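Local coordinates for protein type I modular polyketide synthase (Streptomyces albus subsp. albus, PDB 6IYR) that probably transfers an extender acyl unit from coenzyme A to the acyl carrier protein, as the acyltransferase domain of salinomycin synthase module 8, at residues R278-T290 with R374-L386. Sequence-based numbering, arbitrary orientation.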
loop_
_atom_site.group_PDB
_atom_site.type_symbol
_atom_site.label_atom_id
_atom_site.label_comp_id
_atom_site.label_asym_id
_atom_site.label_seq_id
_atom_site.Cartn_x
_atom_site.Cartn_y
_atom_site.Cartn_z
ATOM N N ARG A 278 -19.680 5.791 23.231
ATOM C CA ARG A 278 -19.177 7.052 22.729
ATOM C C ARG A 278 -17.804 6.901 22.051
ATOM O O ARG A 278 -17.356 7.808 21.386
ATOM C CB ARG A 278 -19.115 8.099 23.836
ATOM C CG ARG A 278 -20.435 8.383 24.520
ATOM C CD ARG A 278 -20.279 9.480 25.553
ATOM N NE ARG A 278 -19.980 10.737 24.915
ATOM C CZ ARG A 278 -19.118 11.627 25.366
ATOM N NH1 ARG A 278 -18.919 12.735 24.686
ATOM N NH2 ARG A 278 -18.457 11.408 26.484
ATOM N N LEU A 279 -17.152 5.762 22.268
ATOM C CA LEU A 279 -15.832 5.438 21.726
ATOM C C LEU A 279 -15.841 3.983 21.289
ATOM O O LEU A 279 -16.710 3.225 21.694
ATOM C CB LEU A 279 -14.716 5.605 22.756
ATOM C CG LEU A 279 -14.416 7.021 23.224
ATOM C CD1 LEU A 279 -13.293 7.006 24.235
ATOM C CD2 LEU A 279 -14.085 7.957 22.057
ATOM N N ALA A 280 -14.953 3.629 20.373
ATOM C CA ALA A 280 -14.833 2.248 19.942
ATOM C C ALA A 280 -13.390 2.003 19.544
ATOM O O ALA A 280 -12.671 2.916 19.098
ATOM C CB ALA A 280 -15.782 1.964 18.790
ATOM N N LEU A 281 -12.942 0.771 19.725
ATOM C CA LEU A 281 -11.645 0.359 19.197
ATOM C C LEU A 281 -11.736 0.120 17.688
ATOM O O LEU A 281 -12.368 -0.832 17.220
ATOM C CB LEU A 281 -11.143 -0.892 19.916
ATOM C CG LEU A 281 -9.733 -1.293 19.429
ATOM C CD1 LEU A 281 -8.706 -0.188 19.592
ATOM C CD2 LEU A 281 -9.304 -2.522 20.197
ATOM N N ALA A 282 -11.265 1.077 16.906
ATOM C CA ALA A 282 -11.492 1.010 15.466
ATOM C C ALA A 282 -10.431 0.160 14.762
ATOM O O ALA A 282 -10.756 -0.613 13.854
ATOM C CB ALA A 282 -11.548 2.390 14.871
ATOM N N SER A 283 -9.177 0.238 15.197
ATOM C CA SER A 283 -8.171 -0.553 14.509
ATOM C C SER A 283 -7.013 -0.838 15.414
ATOM O O SER A 283 -6.679 -0.030 16.280
ATOM C CB SER A 283 -7.741 0.149 13.194
ATOM O OG SER A 283 -6.837 1.191 13.422
ATOM N N VAL A 284 -6.471 -2.039 15.277
ATOM C CA VAL A 284 -5.219 -2.401 15.924
ATOM C C VAL A 284 -4.171 -2.636 14.859
ATOM O O VAL A 284 -4.234 -3.634 14.135
ATOM C CB VAL A 284 -5.376 -3.689 16.734
ATOM C CG1 VAL A 284 -4.082 -4.046 17.467
ATOM C CG2 VAL A 284 -6.530 -3.534 17.710
ATOM N N ASN A 285 -3.206 -1.723 14.794
ATOM C CA ASN A 285 -2.252 -1.661 13.710
ATOM C C ASN A 285 -0.850 -2.154 14.048
ATOM O O ASN A 285 -0.050 -2.339 13.155
ATOM C CB ASN A 285 -2.194 -0.259 13.180
ATOM C CG ASN A 285 -3.531 0.189 12.672
ATOM O OD1 ASN A 285 -4.332 -0.617 12.252
ATOM N ND2 ASN A 285 -3.844 1.436 12.872
ATOM N N GLY A 286 -0.570 -2.364 15.334
ATOM C CA GLY A 286 0.740 -2.821 15.795
ATOM C C GLY A 286 0.673 -3.027 17.297
ATOM O O GLY A 286 -0.283 -2.610 17.925
ATOM N N PRO A 287 1.656 -3.707 17.878
ATOM C CA PRO A 287 1.597 -3.992 19.314
ATOM C C PRO A 287 1.486 -2.750 20.214
ATOM O O PRO A 287 1.058 -2.870 21.352
ATOM C CB PRO A 287 2.926 -4.730 19.587
ATOM C CG PRO A 287 3.811 -4.397 18.440
ATOM C CD PRO A 287 2.925 -4.137 17.266
ATOM N N GLN A 288 1.866 -1.577 19.720
ATOM C CA GLN A 288 1.699 -0.318 20.480
ATOM C C GLN A 288 1.040 0.773 19.654
ATOM O O GLN A 288 1.347 1.958 19.798
ATOM C CB GLN A 288 3.052 0.186 20.949
ATOM C CG GLN A 288 3.708 -0.722 21.965
ATOM C CD GLN A 288 3.352 -0.344 23.382
ATOM O OE1 GLN A 288 2.895 -1.180 24.159
ATOM N NE2 GLN A 288 3.527 0.933 23.720
ATOM N N SER A 289 0.078 0.375 18.831
ATOM C CA SER A 289 -0.418 1.260 17.843
ATOM C C SER A 289 -1.883 0.954 17.504
ATOM O O SER A 289 -2.188 -0.080 16.908
ATOM C CB SER A 289 0.539 1.147 16.657
ATOM O OG SER A 289 0.067 1.910 15.602
ATOM N N THR A 290 -2.799 1.802 17.981
ATOM C CA THR A 290 -4.222 1.558 17.851
ATOM C C THR A 290 -4.916 2.848 17.463
ATOM O O THR A 290 -4.340 3.932 17.594
ATOM C CB THR A 290 -4.861 1.123 19.175
ATOM O OG1 THR A 290 -4.917 2.264 20.032
ATOM C CG2 THR A 290 -4.065 0.044 19.859
ATOM N N ARG A 374 -18.283 -1.965 10.390
ATOM C CA ARG A 374 -18.767 -1.902 11.756
ATOM C C ARG A 374 -17.745 -2.326 12.781
ATOM O O ARG A 374 -17.724 -1.821 13.903
ATOM C CB ARG A 374 -20.032 -2.760 11.897
ATOM C CG ARG A 374 -20.520 -2.894 13.335
ATOM C CD ARG A 374 -21.038 -1.571 13.876
ATOM N NE ARG A 374 -21.521 -1.684 15.268
ATOM C CZ ARG A 374 -20.742 -1.601 16.337
ATOM N NH1 ARG A 374 -19.421 -1.548 16.221
ATOM N NH2 ARG A 374 -21.279 -1.570 17.543
ATOM N N ASN A 375 -16.852 -3.220 12.418
ATOM C CA ASN A 375 -16.010 -3.846 13.406
ATOM C C ASN A 375 -14.549 -3.419 13.383
ATOM O O ASN A 375 -14.071 -2.925 12.386
ATOM C CB ASN A 375 -16.122 -5.347 13.251
ATOM C CG ASN A 375 -17.460 -5.847 13.759
ATOM O OD1 ASN A 375 -17.675 -5.914 14.965
ATOM N ND2 ASN A 375 -18.406 -5.887 12.892
ATOM N N THR A 376 -13.835 -3.785 14.433
ATOM C CA THR A 376 -12.428 -3.463 14.599
ATOM C C THR A 376 -11.578 -4.058 13.462
ATOM O O THR A 376 -11.809 -5.157 13.012
ATOM C CB THR A 376 -11.914 -4.006 15.954
ATOM O OG1 THR A 376 -12.689 -3.474 17.014
ATOM C CG2 THR A 376 -10.482 -3.664 16.204
ATOM N N VAL A 377 -10.611 -3.293 12.989
ATOM C CA VAL A 377 -9.732 -3.771 11.958
ATOM C C VAL A 377 -8.581 -4.438 12.686
ATOM O O VAL A 377 -7.789 -3.786 13.331
ATOM C CB VAL A 377 -9.190 -2.612 11.115
ATOM C CG1 VAL A 377 -8.157 -3.100 10.123
ATOM C CG2 VAL A 377 -10.310 -1.866 10.430
ATOM N N ARG A 378 -8.504 -5.754 12.592
ATOM C CA ARG A 378 -7.441 -6.495 13.254
ATOM C C ARG A 378 -6.205 -6.643 12.368
ATOM O O ARG A 378 -5.840 -7.733 11.971
ATOM C CB ARG A 378 -7.964 -7.846 13.707
ATOM C CG ARG A 378 -9.345 -7.759 14.310
ATOM C CD ARG A 378 -9.706 -8.968 15.142
ATOM N NE ARG A 378 -11.076 -8.855 15.634
ATOM C CZ ARG A 378 -11.418 -8.324 16.803
ATOM N NH1 ARG A 378 -12.695 -8.259 17.142
ATOM N NH2 ARG A 378 -10.487 -7.869 17.627
ATOM N N PHE A 379 -5.582 -5.520 12.063
ATOM C CA PHE A 379 -4.421 -5.495 11.200
ATOM C C PHE A 379 -3.189 -6.177 11.762
ATOM O O PHE A 379 -2.597 -7.007 11.104
ATOM C CB PHE A 379 -4.120 -4.071 10.775
ATOM C CG PHE A 379 -3.073 -3.967 9.729
ATOM C CD1 PHE A 379 -3.350 -4.293 8.426
ATOM C CD2 PHE A 379 -1.816 -3.525 10.048
ATOM C CE1 PHE A 379 -2.389 -4.192 7.458
ATOM C CE2 PHE A 379 -0.849 -3.424 9.085
ATOM C CZ PHE A 379 -1.138 -3.754 7.793
ATOM N N GLU A 380 -2.883 -5.929 13.028
ATOM C CA GLU A 380 -1.712 -6.518 13.657
ATOM C C GLU A 380 -1.808 -8.029 13.683
ATOM O O GLU A 380 -0.843 -8.710 13.442
ATOM C CB GLU A 380 -1.512 -6.003 15.084
ATOM C CG GLU A 380 -0.418 -6.729 15.839
ATOM C CD GLU A 380 -0.432 -6.495 17.334
ATOM O OE1 GLU A 380 -1.323 -5.810 17.845
ATOM O OE2 GLU A 380 0.455 -7.013 18.012
ATOM N N ASP A 381 -2.995 -8.530 13.960
ATOM C CA ASP A 381 -3.254 -9.937 14.027
ATOM C C ASP A 381 -2.971 -10.608 12.704
ATOM O O ASP A 381 -2.358 -11.642 12.662
ATOM C CB ASP A 381 -4.725 -10.095 14.304
ATOM C CG ASP A 381 -4.986 -10.986 15.437
ATOM O OD1 ASP A 381 -5.464 -10.472 16.461
ATOM O OD2 ASP A 381 -4.717 -12.191 15.298
ATOM N N ALA A 382 -3.411 -9.991 11.628
ATOM C CA ALA A 382 -3.184 -10.524 10.317
ATOM C C ALA A 382 -1.700 -10.562 10.004
ATOM O O ALA A 382 -1.200 -11.541 9.501
ATOM C CB ALA A 382 -3.904 -9.694 9.296
ATOM N N VAL A 383 -0.992 -9.499 10.348
ATOM C CA VAL A 383 0.426 -9.446 10.086
ATOM C C VAL A 383 1.160 -10.540 10.850
ATOM O O VAL A 383 2.019 -11.196 10.306
ATOM C CB VAL A 383 1.024 -8.066 10.400
ATOM C CG1 VAL A 383 2.534 -8.116 10.308
ATOM C CG2 VAL A 383 0.470 -7.019 9.461
ATOM N N ARG A 384 0.776 -10.752 12.096
ATOM C CA ARG A 384 1.385 -11.777 12.914
ATOM C C ARG A 384 1.136 -13.147 12.301
ATOM O O ARG A 384 2.008 -13.972 12.274
ATOM C CB ARG A 384 0.874 -11.706 14.343
ATOM C CG ARG A 384 1.533 -10.617 15.166
ATOM C CD ARG A 384 0.987 -10.553 16.570
ATOM N NE ARG A 384 1.627 -9.500 17.339
ATOM C CZ ARG A 384 2.692 -9.689 18.094
ATOM N NH1 ARG A 384 3.223 -8.686 18.759
ATOM N NH2 ARG A 384 3.227 -10.887 18.183
ATOM N N THR A 385 -0.065 -13.368 11.804
ATOM C CA THR A 385 -0.401 -14.615 11.149
ATOM C C THR A 385 0.526 -14.856 9.956
ATOM O O THR A 385 1.085 -15.947 9.809
ATOM C CB THR A 385 -1.848 -14.564 10.694
ATOM O OG1 THR A 385 -2.655 -14.659 11.862
ATOM C CG2 THR A 385 -2.208 -15.706 9.765
ATOM N N LEU A 386 0.750 -13.819 9.149
ATOM C CA LEU A 386 1.566 -13.977 7.948
ATOM C C LEU A 386 3.047 -14.181 8.258
ATOM O O LEU A 386 3.725 -15.011 7.646
ATOM C CB LEU A 386 1.357 -12.815 6.982
ATOM C CG LEU A 386 -0.083 -12.779 6.502
ATOM C CD1 LEU A 386 -0.433 -11.520 5.751
ATOM C CD2 LEU A 386 -0.370 -13.954 5.597
#
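With CG anti to the backbone N (chi1 172°), Glu380 extends its carboxylate over Gly286 and Pro287, at the end of strand 279-286 and in the turn after it, while Thr376 sets its methyl CG2 anti and OG1 beside the N, directed at Leu281. These contacts flank a short, weakly bonded parallel edge strand, 377-378, paired through Ser283 and Val377 to the mixed sheet in the small ferredoxin-like subdomain of the acyltransferase fold; the chain then turns at Arg378, the N-cap residue and centre of an inverse gamma turn, into helix 379-388. Thr376 OG1 donates to Leu281 O at 2.7 Å, tilted from the carbonyl plane. Val377 is bonded from both of its backbone polar atoms: its N gives to Ala282 O, and its O receives Val284 N at 2.9 Å in a nearly straight bond (169°). Beyond the turn, Glu380 N donates to Val284 O, so the strand's hydrogen bonding passes into the first turn of the helix. Ser283 and Val377 meet CB to CB at 3.7 Å on the face turned to His219 and His323. His219, next to Ser220 of a probable nucleophile elbow, also bonds Asn285 OD1, which places this edge beside the likely active site. The Phe379 ring, with Val383 CG2 over one face, turns its edge to Asn285 O. At the far end, Val284 CG1 touches Glu380 OE1 at 3.3 Å, whereas OE2 packs against Pro287 CA and accepts a salt-bridging bond from Arg384 NE, 2.8 Å away on its anti side, somewhat out of the carboxylate plane.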